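Local coordinates for 2',5'-phosphodiesterase 12 (Homo sapiens, PDB 4Z0V), which belongs to the endonuclease/exonuclease/phosphatase family, joining a DNase I-like alpha/beta domain to an N-terminal E-set domain, with a magnesium ion bound in this model, at residues T171-D176 with A432-L437; S191-L196 with A214-K219; E202-I207 with L225-I230; V270-S273 with K279-C282. All coordinates share one frame; numbering follows the deposited sequence. Where two conformers were deposited one is given.

Contact 1. Residues T171-D176 with A432-L437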
loop_
_atom_site.group_PDB
_atom_site.type_symbol
_atom_site.label_atom_id
_atom_site.label_comp_id
_atom_site.label_asym_id
_atom_site.label_seq_id
_atom_site.Cartn_x
_atom_site.Cartn_y
_atom_site.Cartn_z
ATOM N N THR A 171 -6.787 5.816 -5.682
ATOM C CA THR A 171 -7.922 5.558 -6.581
ATOM C C THR A 171 -7.634 6.045 -8.000
ATOM O O THR A 171 -8.049 5.392 -8.957
ATOM C CB THR A 171 -9.210 6.168 -6.037
ATOM O OG1 THR A 171 -9.064 7.595 -5.945
ATOM C CG2 THR A 171 -9.621 5.550 -4.651
ATOM N N GLY A 172 -6.864 7.127 -8.106
ATOM C CA GLY A 172 -6.441 7.692 -9.380
ATOM C C GLY A 172 -5.514 6.798 -10.192
ATOM O O GLY A 172 -5.459 6.943 -11.417
ATOM N N TYR A 173 -4.782 5.862 -9.530
ATOM C CA TYR A 173 -3.897 4.919 -10.230
ATOM C C TYR A 173 -4.664 3.848 -10.974
ATOM O O TYR A 173 -4.071 3.183 -11.822
ATOM C CB TYR A 173 -2.880 4.267 -9.291
ATOM C CG TYR A 173 -1.805 5.216 -8.797
ATOM C CD1 TYR A 173 -1.285 6.217 -9.627
ATOM C CD2 TYR A 173 -1.331 5.142 -7.492
ATOM C CE1 TYR A 173 -0.278 7.075 -9.181
ATOM C CE2 TYR A 173 -0.375 6.035 -7.014
ATOM C CZ TYR A 173 0.146 7.007 -7.860
ATOM O OH TYR A 173 1.133 7.843 -7.397
ATOM N N ASN A 174 -5.977 3.643 -10.671
ATOM C CA ASN A 174 -6.792 2.619 -11.360
ATOM C C ASN A 174 -5.991 1.311 -11.454
ATOM O O ASN A 174 -5.788 0.746 -12.533
ATOM C CB ASN A 174 -7.191 3.161 -12.774
ATOM C CG ASN A 174 -8.200 4.285 -12.674
ATOM O OD1 ASN A 174 -9.245 4.144 -12.020
ATOM N ND2 ASN A 174 -7.916 5.422 -13.322
ATOM N N ALA A 175 -5.491 0.861 -10.299
ATOM C CA ALA A 175 -4.579 -0.262 -10.192
ATOM C C ALA A 175 -5.301 -1.580 -9.961
ATOM O O ALA A 175 -6.505 -1.599 -9.688
ATOM C CB ALA A 175 -3.595 0.004 -9.046
ATOM N N ASP A 176 -4.556 -2.682 -10.107
ATOM C CA ASP A 176 -5.086 -4.042 -9.961
ATOM C C ASP A 176 -4.599 -4.709 -8.706
ATOM O O ASP A 176 -5.297 -5.573 -8.169
ATOM C CB ASP A 176 -4.707 -4.895 -11.187
ATOM C CG ASP A 176 -5.207 -4.252 -12.484
ATOM O OD1 ASP A 176 -6.298 -3.619 -12.457
ATOM O OD2 ASP A 176 -4.481 -4.314 -13.489
ATOM N N ALA A 432 5.160 6.429 -4.034
ATOM C CA ALA A 432 4.541 5.218 -4.544
ATOM C C ALA A 432 5.217 4.738 -5.792
ATOM O O ALA A 432 5.567 5.552 -6.675
ATOM C CB ALA A 432 3.058 5.466 -4.852
ATOM N N LEU A 433 5.441 3.427 -5.860
ATOM C CA LEU A 433 5.922 2.799 -7.108
ATOM C C LEU A 433 4.737 2.277 -7.847
ATOM O O LEU A 433 3.878 1.651 -7.241
ATOM C CB LEU A 433 6.892 1.654 -6.844
ATOM C CG LEU A 433 8.197 1.988 -6.189
ATOM C CD1 LEU A 433 8.984 0.721 -6.029
ATOM C CD2 LEU A 433 8.988 3.022 -7.003
ATOM N N VAL A 434 4.628 2.576 -9.141
ATOM C CA VAL A 434 3.483 2.117 -9.950
ATOM C C VAL A 434 4.019 1.624 -11.276
ATOM O O VAL A 434 4.780 2.346 -11.933
ATOM C CB VAL A 434 2.433 3.242 -10.177
ATOM C CG1 VAL A 434 1.143 2.687 -10.817
ATOM C CG2 VAL A 434 2.118 4.002 -8.892
ATOM N N CYS A 435 3.628 0.418 -11.695
ATOM C CA CYS A 435 4.075 -0.097 -12.999
ATOM C C CYS A 435 3.010 -0.986 -13.590
ATOM O O CYS A 435 2.244 -1.620 -12.852
ATOM C CB CYS A 435 5.384 -0.851 -12.855
ATOM S SG CYS A 435 5.241 -2.313 -11.820
ATOM N N ASP A 436 2.964 -1.058 -14.916
ATOM C CA ASP A 436 2.035 -1.954 -15.588
ATOM C C ASP A 436 2.827 -3.172 -15.990
ATOM O O ASP A 436 3.874 -3.018 -16.623
ATOM C CB ASP A 436 1.405 -1.276 -16.801
ATOM C CG ASP A 436 0.489 -0.137 -16.444
ATOM O OD1 ASP A 436 0.190 0.026 -15.242
ATOM O OD2 ASP A 436 0.027 0.557 -17.368
ATOM N N LEU A 437 2.399 -4.349 -15.525
ATOM C CA LEU A 437 3.056 -5.621 -15.834
ATOM C C LEU A 437 2.255 -6.363 -16.875
ATOM O O LEU A 437 1.049 -6.191 -16.935
ATOM C CB LEU A 437 3.159 -6.468 -14.566
ATOM C CG LEU A 437 3.869 -5.815 -13.375
ATOM C CD1 LEU A 437 3.823 -6.758 -12.160
ATOM C CD2 LEU A 437 5.307 -5.419 -13.755
#

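Contact 2. Residues S191-L196 with A214-K219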
loop_
_atom_site.group_PDB
_atom_site.type_symbol
_atom_site.label_atom_id
_atom_site.label_comp_id
_atom_site.label_asym_id
_atom_site.label_seq_id
_atom_site.Cartn_x
_atom_site.Cartn_y
_atom_site.Cartn_z
ATOM N N SER A 191 -10.375 4.453 5.959
ATOM C CA SER A 191 -9.982 5.252 4.805
ATOM C C SER A 191 -9.749 4.385 3.555
ATOM O O SER A 191 -10.343 4.646 2.512
ATOM C CB SER A 191 -8.720 6.042 5.128
ATOM O OG SER A 191 -8.239 6.702 3.967
ATOM N N LEU A 192 -8.856 3.404 3.649
ATOM C CA LEU A 192 -8.512 2.598 2.467
ATOM C C LEU A 192 -9.646 1.672 2.038
ATOM O O LEU A 192 -9.998 1.668 0.864
ATOM C CB LEU A 192 -7.231 1.795 2.724
ATOM C CG LEU A 192 -6.054 2.647 3.170
ATOM C CD1 LEU A 192 -4.920 1.761 3.623
ATOM C CD2 LEU A 192 -5.575 3.589 2.020
ATOM N N VAL A 193 -10.241 0.908 2.970
ATOM C CA VAL A 193 -11.313 -0.006 2.580
ATOM C C VAL A 193 -12.489 0.781 1.936
ATOM O O VAL A 193 -12.833 0.441 0.820
ATOM C CB VAL A 193 -11.748 -0.953 3.722
ATOM C CG1 VAL A 193 -13.126 -1.556 3.455
ATOM C CG2 VAL A 193 -10.717 -2.067 3.903
ATOM N N PRO A 194 -13.031 1.875 2.508
ATOM C CA PRO A 194 -14.141 2.578 1.821
ATOM C C PRO A 194 -13.752 3.166 0.464
ATOM O O PRO A 194 -14.538 3.056 -0.482
ATOM C CB PRO A 194 -14.512 3.692 2.814
ATOM C CG PRO A 194 -14.072 3.153 4.162
ATOM C CD PRO A 194 -12.775 2.471 3.838
ATOM N N ALA A 195 -12.554 3.765 0.341
ATOM C CA ALA A 195 -12.167 4.345 -0.938
ATOM C C ALA A 195 -11.931 3.267 -1.984
ATOM O O ALA A 195 -12.445 3.339 -3.107
ATOM C CB ALA A 195 -10.902 5.185 -0.774
ATOM N N LEU A 196 -11.130 2.279 -1.638
ATOM C CA LEU A 196 -10.739 1.293 -2.636
ATOM C C LEU A 196 -11.875 0.340 -2.972
ATOM O O LEU A 196 -11.994 -0.066 -4.139
ATOM C CB LEU A 196 -9.461 0.563 -2.187
ATOM C CG LEU A 196 -8.214 1.472 -2.084
ATOM C CD1 LEU A 196 -6.991 0.677 -1.653
ATOM C CD2 LEU A 196 -7.862 2.118 -3.450
ATOM N N ALA A 214 -0.957 -3.995 4.013
ATOM C CA ALA A 214 -2.229 -4.283 3.342
ATOM C C ALA A 214 -1.993 -4.621 1.877
ATOM O O ALA A 214 -1.085 -4.066 1.240
ATOM C CB ALA A 214 -3.192 -3.109 3.457
ATOM N N THR A 215 -2.834 -5.521 1.330
ATOM C CA THR A 215 -2.802 -5.846 -0.109
ATOM C C THR A 215 -4.230 -5.715 -0.597
ATOM O O THR A 215 -5.124 -6.300 -0.002
ATOM C CB THR A 215 -2.191 -7.253 -0.385
ATOM O OG1 THR A 215 -0.825 -7.278 0.035
ATOM C CG2 THR A 215 -2.228 -7.642 -1.879
ATOM N N PHE A 216 -4.432 -4.947 -1.651
ATOM C CA PHE A 216 -5.739 -4.750 -2.291
ATOM C C PHE A 216 -5.684 -5.311 -3.696
ATOM O O PHE A 216 -4.650 -5.236 -4.329
ATOM C CB PHE A 216 -6.138 -3.275 -2.324
ATOM C CG PHE A 216 -6.579 -2.754 -0.981
ATOM C CD1 PHE A 216 -5.646 -2.247 -0.068
ATOM C CD2 PHE A 216 -7.936 -2.700 -0.650
ATOM C CE1 PHE A 216 -6.061 -1.755 1.175
ATOM C CE2 PHE A 216 -8.351 -2.214 0.599
ATOM C CZ PHE A 216 -7.405 -1.762 1.505
ATOM N N TYR A 217 -6.779 -5.908 -4.167
ATOM C CA TYR A 217 -6.777 -6.489 -5.505
ATOM C C TYR A 217 -8.080 -6.145 -6.187
ATOM O O TYR A 217 -9.117 -6.104 -5.528
ATOM C CB TYR A 217 -6.542 -8.021 -5.460
ATOM C CG TYR A 217 -7.460 -8.738 -4.488
ATOM C CD1 TYR A 217 -7.136 -8.842 -3.136
ATOM C CD2 TYR A 217 -8.686 -9.248 -4.906
ATOM C CE1 TYR A 217 -8.024 -9.404 -2.220
ATOM C CE2 TYR A 217 -9.569 -9.837 -4.001
ATOM C CZ TYR A 217 -9.236 -9.907 -2.661
ATOM O OH TYR A 217 -10.103 -10.509 -1.779
ATOM N N ARG A 218 -8.027 -5.887 -7.514
ATOM C CA ARG A 218 -9.219 -5.518 -8.272
ATOM C C ARG A 218 -10.089 -6.735 -8.509
ATOM O O ARG A 218 -9.651 -7.681 -9.169
ATOM C CB ARG A 218 -8.812 -4.860 -9.580
ATOM C CG ARG A 218 -10.016 -4.450 -10.431
ATOM C CD ARG A 218 -9.581 -3.617 -11.640
ATOM N NE ARG A 218 -8.941 -2.378 -11.206
ATOM C CZ ARG A 218 -9.600 -1.307 -10.764
ATOM N NH1 ARG A 218 -10.930 -1.283 -10.776
ATOM N NH2 ARG A 218 -8.936 -0.249 -10.326
ATOM N N LYS A 219 -11.335 -6.689 -8.013
ATOM C CA LYS A 219 -12.251 -7.846 -8.063
ATOM C C LYS A 219 -12.648 -8.225 -9.491
ATOM O O LYS A 219 -12.862 -9.405 -9.770
ATOM C CB LYS A 219 -13.519 -7.600 -7.223
ATOM C CG LYS A 219 -13.272 -7.509 -5.690
ATOM C CD LYS A 219 -12.780 -8.858 -5.077
ATOM C CE LYS A 219 -13.831 -9.948 -4.904
ATOM N NZ LYS A 219 -14.982 -9.506 -4.076
#

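Contact 3. Residues E202-I207 with L225-I230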
loop_
_atom_site.group_PDB
_atom_site.type_symbol
_atom_site.label_atom_id
_atom_site.label_comp_id
_atom_site.label_asym_id
_atom_site.label_seq_id
_atom_site.Cartn_x
_atom_site.Cartn_y
_atom_site.Cartn_z
ATOM N N GLU A 202 -10.698 -5.030 -3.249
ATOM C CA GLU A 202 -10.926 -5.636 -1.933
ATOM C C GLU A 202 -9.574 -5.807 -1.273
ATOM O O GLU A 202 -8.579 -5.987 -1.972
ATOM C CB GLU A 202 -11.631 -6.980 -2.122
ATOM C CG GLU A 202 -12.133 -7.665 -0.885
ATOM C CD GLU A 202 -13.154 -8.736 -1.246
ATOM O OE1 GLU A 202 -12.733 -9.879 -1.534
ATOM O OE2 GLU A 202 -14.358 -8.404 -1.342
ATOM N N GLY A 203 -9.522 -5.716 0.041
ATOM C CA GLY A 203 -8.224 -5.787 0.698
ATOM C C GLY A 203 -8.127 -6.696 1.903
ATOM O O GLY A 203 -9.146 -7.088 2.497
ATOM N N VAL A 204 -6.872 -7.019 2.261
ATOM C CA VAL A 204 -6.527 -7.830 3.437
ATOM C C VAL A 204 -5.433 -7.079 4.221
ATOM O O VAL A 204 -4.610 -6.339 3.649
ATOM C CB VAL A 204 -6.134 -9.282 3.070
ATOM C CG1 VAL A 204 -7.348 -10.050 2.524
ATOM C CG2 VAL A 204 -4.972 -9.330 2.084
ATOM N N PHE A 205 -5.471 -7.226 5.543
ATOM C CA PHE A 205 -4.589 -6.469 6.439
ATOM C C PHE A 205 -3.843 -7.400 7.376
ATOM O O PHE A 205 -4.445 -8.318 7.936
ATOM C CB PHE A 205 -5.454 -5.464 7.232
ATOM C CG PHE A 205 -4.742 -4.552 8.204
ATOM C CD1 PHE A 205 -3.745 -3.679 7.768
ATOM C CD2 PHE A 205 -5.138 -4.490 9.536
ATOM C CE1 PHE A 205 -3.096 -2.816 8.671
ATOM C CE2 PHE A 205 -4.500 -3.622 10.436
ATOM C CZ PHE A 205 -3.484 -2.783 9.994
ATOM N N ARG A 206 -2.548 -7.137 7.569
ATOM C CA ARG A 206 -1.706 -7.883 8.512
ATOM C C ARG A 206 -1.009 -6.867 9.412
ATOM O O ARG A 206 -0.056 -6.224 8.984
ATOM C CB ARG A 206 -0.713 -8.789 7.762
ATOM C CG ARG A 206 0.379 -9.466 8.639
ATOM C CD ARG A 206 -0.210 -10.355 9.731
ATOM N NE ARG A 206 -1.107 -11.359 9.157
ATOM C CZ ARG A 206 -1.837 -12.221 9.852
ATOM N NH1 ARG A 206 -1.805 -12.213 11.182
ATOM N NH2 ARG A 206 -2.618 -13.091 9.225
ATOM N N ILE A 207 -1.517 -6.692 10.637
ATOM C CA ILE A 207 -0.941 -5.694 11.529
ATOM C C ILE A 207 0.286 -6.266 12.261
ATOM O O ILE A 207 0.392 -7.481 12.406
ATOM C CB ILE A 207 -2.009 -5.143 12.527
ATOM C CG1 ILE A 207 -1.590 -3.749 13.066
ATOM C CG2 ILE A 207 -2.335 -6.146 13.665
ATOM C CD1 ILE A 207 -2.614 -3.015 13.762
ATOM N N LEU A 225 -7.598 -16.535 -3.345
ATOM C CA LEU A 225 -7.689 -17.980 -3.085
ATOM C C LEU A 225 -7.317 -18.309 -1.651
ATOM O O LEU A 225 -8.047 -19.046 -0.959
ATOM C CB LEU A 225 -6.793 -18.794 -4.040
ATOM C CG LEU A 225 -7.220 -18.769 -5.504
ATOM C CD1 LEU A 225 -6.338 -19.720 -6.343
ATOM C CD2 LEU A 225 -8.733 -19.141 -5.653
ATOM N N SER A 226 -6.126 -17.867 -1.234
ATOM C CA SER A 226 -5.622 -18.222 0.086
ATOM C C SER A 226 -4.600 -17.212 0.587
ATOM O O SER A 226 -4.105 -16.384 -0.181
ATOM C CB SER A 226 -4.976 -19.608 0.023
ATOM O OG SER A 226 -3.924 -19.601 -0.919
ATOM N N GLN A 227 -4.303 -17.272 1.898
ATOM C CA GLN A 227 -3.363 -16.327 2.515
ATOM C C GLN A 227 -2.315 -17.103 3.294
ATOM O O GLN A 227 -2.606 -18.158 3.873
ATOM C CB GLN A 227 -4.083 -15.327 3.423
ATOM C CG GLN A 227 -5.128 -14.472 2.684
ATOM C CD GLN A 227 -5.927 -13.674 3.668
ATOM O OE1 GLN A 227 -7.034 -14.061 4.043
ATOM N NE2 GLN A 227 -5.365 -12.554 4.130
ATOM N N HIS A 228 -1.071 -16.617 3.267
ATOM C CA HIS A 228 0.037 -17.361 3.874
ATOM C C HIS A 228 0.989 -16.397 4.603
ATOM O O HIS A 228 2.207 -16.417 4.413
ATOM C CB HIS A 228 0.759 -18.155 2.771
ATOM C CG HIS A 228 -0.180 -18.965 1.919
ATOM N ND1 HIS A 228 -0.542 -20.252 2.273
ATOM C CD2 HIS A 228 -0.841 -18.623 0.785
ATOM C CE1 HIS A 228 -1.392 -20.660 1.338
ATOM N NE2 HIS A 228 -1.615 -19.709 0.436
ATOM N N ASP A 229 0.423 -15.526 5.420
ATOM C CA ASP A 229 1.243 -14.533 6.125
ATOM C C ASP A 229 2.115 -15.154 7.207
ATOM O O ASP A 229 1.723 -16.125 7.868
ATOM C CB ASP A 229 0.374 -13.467 6.786
ATOM C CG ASP A 229 -0.594 -12.723 5.892
ATOM O OD1 ASP A 229 -0.495 -12.855 4.625
ATOM O OD2 ASP A 229 -1.406 -11.984 6.427
ATOM N N ILE A 230 3.286 -14.572 7.418
ATOM C CA ILE A 230 4.168 -15.048 8.490
ATOM C C ILE A 230 4.831 -13.887 9.199
ATOM O O ILE A 230 4.947 -12.795 8.640
ATOM C CB ILE A 230 5.282 -16.028 7.988
ATOM C CG1 ILE A 230 6.182 -15.379 6.885
ATOM C CG2 ILE A 230 4.719 -17.407 7.545
ATOM C CD1 ILE A 230 7.595 -16.096 6.640
HETATM O O HOH W 1 -5.426 -10.868 6.583
#

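Contact 4. Residues V270-S273 with K279-C282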
loop_
_atom_site.group_PDB
_atom_site.type_symbol
_atom_site.label_atom_id
_atom_site.label_comp_id
_atom_site.label_asym_id
_atom_site.label_seq_id
_atom_site.Cartn_x
_atom_site.Cartn_y
_atom_site.Cartn_z
ATOM N N VAL A 270 -2.501 -15.429 -2.441
ATOM C CA VAL A 270 -2.527 -16.076 -3.751
ATOM C C VAL A 270 -3.829 -15.676 -4.422
ATOM O O VAL A 270 -4.894 -15.918 -3.865
ATOM C CB VAL A 270 -2.361 -17.606 -3.644
ATOM C CG1 VAL A 270 -2.595 -18.272 -5.005
ATOM C CG2 VAL A 270 -0.967 -17.958 -3.100
ATOM N N LEU A 271 -3.732 -15.079 -5.625
ATOM C CA LEU A 271 -4.884 -14.589 -6.374
ATOM C C LEU A 271 -5.146 -15.429 -7.588
ATOM O O LEU A 271 -4.217 -15.972 -8.199
ATOM C CB LEU A 271 -4.648 -13.125 -6.840
ATOM C CG LEU A 271 -4.235 -12.098 -5.778
ATOM C CD1 LEU A 271 -3.996 -10.755 -6.415
ATOM C CD2 LEU A 271 -5.306 -11.979 -4.666
ATOM N N GLN A 272 -6.409 -15.501 -7.971
ATOM C CA GLN A 272 -6.768 -16.207 -9.188
ATOM C C GLN A 272 -7.345 -15.227 -10.183
ATOM O O GLN A 272 -8.203 -14.410 -9.826
ATOM C CB GLN A 272 -7.780 -17.319 -8.866
ATOM C CG GLN A 272 -8.575 -17.806 -10.053
ATOM C CD GLN A 272 -7.774 -18.721 -10.913
ATOM O OE1 GLN A 272 -7.336 -19.780 -10.470
ATOM N NE2 GLN A 272 -7.652 -18.368 -12.191
ATOM N N SER A 273 -6.879 -15.311 -11.430
ATOM C CA SER A 273 -7.375 -14.445 -12.492
ATOM C C SER A 273 -8.779 -14.820 -12.802
ATOM O O SER A 273 -9.104 -16.006 -12.919
ATOM C CB SER A 273 -6.499 -14.550 -13.739
ATOM O OG SER A 273 -7.002 -13.769 -14.811
ATOM N N LYS A 279 -4.510 -18.948 -14.739
ATOM C CA LYS A 279 -3.600 -17.974 -14.181
ATOM C C LYS A 279 -3.838 -17.627 -12.722
ATOM O O LYS A 279 -4.858 -17.044 -12.319
ATOM C CB LYS A 279 -3.561 -16.687 -15.013
ATOM C CG LYS A 279 -2.605 -16.805 -16.202
ATOM C CD LYS A 279 -2.686 -15.612 -17.148
ATOM C CE LYS A 279 -1.655 -15.676 -18.266
ATOM N NZ LYS A 279 -1.820 -16.860 -19.155
ATOM N N ARG A 280 -2.820 -17.986 -11.938
ATOM C CA ARG A 280 -2.762 -17.694 -10.506
ATOM C C ARG A 280 -1.472 -16.904 -10.259
ATOM O O ARG A 280 -0.514 -17.047 -11.017
ATOM C CB ARG A 280 -2.834 -18.993 -9.663
ATOM C CG ARG A 280 -4.197 -19.731 -9.764
ATOM C CD ARG A 280 -4.270 -21.153 -9.166
ATOM N NE ARG A 280 -3.185 -22.010 -9.652
ATOM C CZ ARG A 280 -3.007 -23.305 -9.379
ATOM N NH1 ARG A 280 -3.906 -23.979 -8.648
ATOM N NH2 ARG A 280 -1.959 -23.947 -9.868
ATOM N N ILE A 281 -1.441 -16.088 -9.221
ATOM C CA ILE A 281 -0.231 -15.328 -8.928
ATOM C C ILE A 281 -0.122 -15.181 -7.420
ATOM O O ILE A 281 -1.124 -15.031 -6.714
ATOM C CB ILE A 281 -0.221 -13.970 -9.671
ATOM C CG1 ILE A 281 1.135 -13.239 -9.507
ATOM C CG2 ILE A 281 -1.419 -13.073 -9.284
ATOM C CD1 ILE A 281 1.485 -12.467 -10.771
ATOM N N CYS A 282 1.085 -15.315 -6.943
ATOM C CA CYS A 282 1.410 -15.193 -5.529
ATOM C C CYS A 282 1.926 -13.755 -5.287
ATOM O O CYS A 282 2.977 -13.377 -5.813
ATOM C CB CYS A 282 2.455 -16.246 -5.166
ATOM S SG CYS A 282 3.081 -16.081 -3.485
#

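Contact 1. Residues T171-D176 with A432-L437
Val-434 CG2 presses onto one face of the Tyr-173 ring, 3.7 Å from the ring centroid and only 10° from the ring normal, which makes this a CH-pi contact. The methyl sits almost over the ring centre, with CE2 and CZ of the tyrosine its nearest carbons. It reaches the ring because CG2 lies beside the backbone N of Val-434 while CG1 is anti to that N (chi1 -171°). Ala-432, two residues earlier on the same side of the chain, approaches the far end of the ring: its CB lies 4.0 Å from Tyr-173 OH and 4.1 Å from Tyr-173 CE2. Alanine's single methyl fills in beside the hydroxyl end while Val-434 takes the face. In the DNase I-like sandwich, helices flank two packed beta sheets, and here Tyr-173, near the C-terminal end of helix 159-172, leans on strand 433-439 from the helical layer; Leu-433 points the other way, toward strand 387-397 of the second sheet. The ring is placed in turn by helix 110-113, where it meets Phe-110 and Arg-113, and by a hydrogen bond between its hydroxyl and Glu-169. The backbone behind it turns at Asn-174, whose N bonds Thr-171 O at 3.2 Å. Asn-174 has positive phi, a shape asparagine tolerates well, and its ND2 is hydrogen-bonded to Thr-117 O.

Contact 2. Residues S191-L196 with A214-K219
Phe-216 projects from its strand toward the helix, and three residues of 191-196 gather round its ring. Leu-196 makes the most intimate approach: its CD1 stands over the middle of one ring face, 3.5 Å from the centroid and 11° off the normal, a CH-pi contact that brings the methyl to 3.5 Å from Phe-216 CG. The leucine and phenylalanine side chains cross at about a right angle, so the methyl meets the face end-on, while Leu-196 CB adds a second touch at 3.9 Å from Phe-216 CD2. A branched leucine suits the spot because one methyl can settle on the ring while the side chain also packs on Ile-178 and Thr-171.

Leu-192, one turn earlier, brings its CB to 3.8 Å from Phe-216 CZ. Its CG is anti to the carbonyl carbon (chi1 -54°), and the side chain also packs on Leu-180, Ile-166 and Leu-170. Val-193 touches the ring at its edge, its CG2 lying near the ring plane at 4.1 Å from Phe-216 CE2. Phe-188 also meets the ring, their planes inclined at about 40°.

The axes of helix 191-196 and strand 214-218 run nearly parallel, 10.7 Å apart. Such spacing and alignment are those of an apolar helix face laid on a sheet, here the outer helical layer resting on one sheet of the DNase I-like sandwich.

Contact 3. Residues E202-I207 with L225-I230
Arg-206 and Asp-229 form the ionic part of the contact. Arg-206 NE donates to Asp-229 OD2 at 2.8 Å along a fairly straight path (163°), and NH2 of the arginine adds a weak bond to the same oxygen at 3.2 Å. OD2 lies in the guanidinium plane and receives NE on its anti lone pair; the carboxylate stands almost perpendicular to that plane. Arginine can reach back in this way because its chain bends at chi2 (59°) and chi3. The other carboxylate oxygen, OD1, takes the backbone N of Val-268, which fixes the rotation of the acid.

The two segments belong to different sheets of the DNase I-like sandwich: 201-207 is an outermost strand of one, while 222-231 pairs with 265-273 in the other, where a classic beta bulge sets two residues, Leu-225 and Ser-226, against the single Val-270.

Van der Waals contact comes from Val-204, whose CB lies 3.5 Å from Gln-227 NE2, the two side chains running antiparallel alongside each other. That same amide nitrogen donates to a water 3.0 Å away, which in turn donates to Phe-205 O. Glutamine suits this solvent-facing place because its amide can both donate and accept; in this model OE1 also bonds a glycerol, probably from the crystallisation liquor.

Contact 4. Residues V270-S273 with K279-C282
Strands 270-273 and 280-282 run antiparallel, their axes 4.7 Å apart and their directions 157° from each other, joined by Leu-271 N to Ile-281 O at 2.8 Å (171°), Ile-281 N to Leu-271 O at 3.0 Å and, nearer the connecting loop, Ser-273 N to Lys-279 O at 2.8 Å. Leu-271 and Ile-281 are thus a hydrogen-bonded pair, flanked by the non-hydrogen-bonded pairs Val-270 with Cys-282 and Gln-272 with Arg-280.

On one face of the sheet Leu-271 CB touches Ile-281 CG2 at 4.0 Å. These apolar residues suit a buried surface, where Leu-271 also packs on Phe-222 and Ile-281 on Ile-323 and Trp-439. The two strands make a beta hairpin within the second sheet of the DNase I-like sandwich, 265-273 pairing on its other side with 222-231 and 280-287 with 322-327. The opposite face carries Val-270, whose CG2 lies 4.3 Å from Cys-282 CB, and Gln-272.

The glutamine chain bends at chi2 (77°) and curls back, so that NE2 donates to Ser-273 O at 2.9 Å, in the carbonyl plane and on a lone pair; NE2 also bonds Ser-277 O in the loop. Its OE1 lies alongside the aliphatic part of Arg-280, a doubtful detail because that arginine has two conformers. Ser-273 CB packs 3.8 Å from Lys-279 CB. Small and polar, the serine suits the strand end: its OG bonds the backbone N atoms of Lys-275 and Asp-276, while Lys-279 NZ forms a salt bridge with Asp-276 in the connecting loop.

How the contacts relate
Arg-218 ties contact 1 to contact 2: its NH2 meets Ala-175 O at 2.9 Å, probably as a hydrogen bond, and its NE forms a salt bridge with Asp-176 OD1. Contacts 2 and 3 share a strand pairing, with Thr-215 O 2.9 Å from Val-204 N. Contact 3 continues into contact 4 through Leu-225 N and Val-270 O, 2.8 Å apart. Between the two sheets, Tyr-217 CB of contact 2 packs 3.9 Å from Leu-271 CD1 of contact 4. Contacts 2, 3 and 4 all lie inside the chain loop closed by contact 1, where the Ala-432 side chain is about 14 Å from the bound magnesium ion.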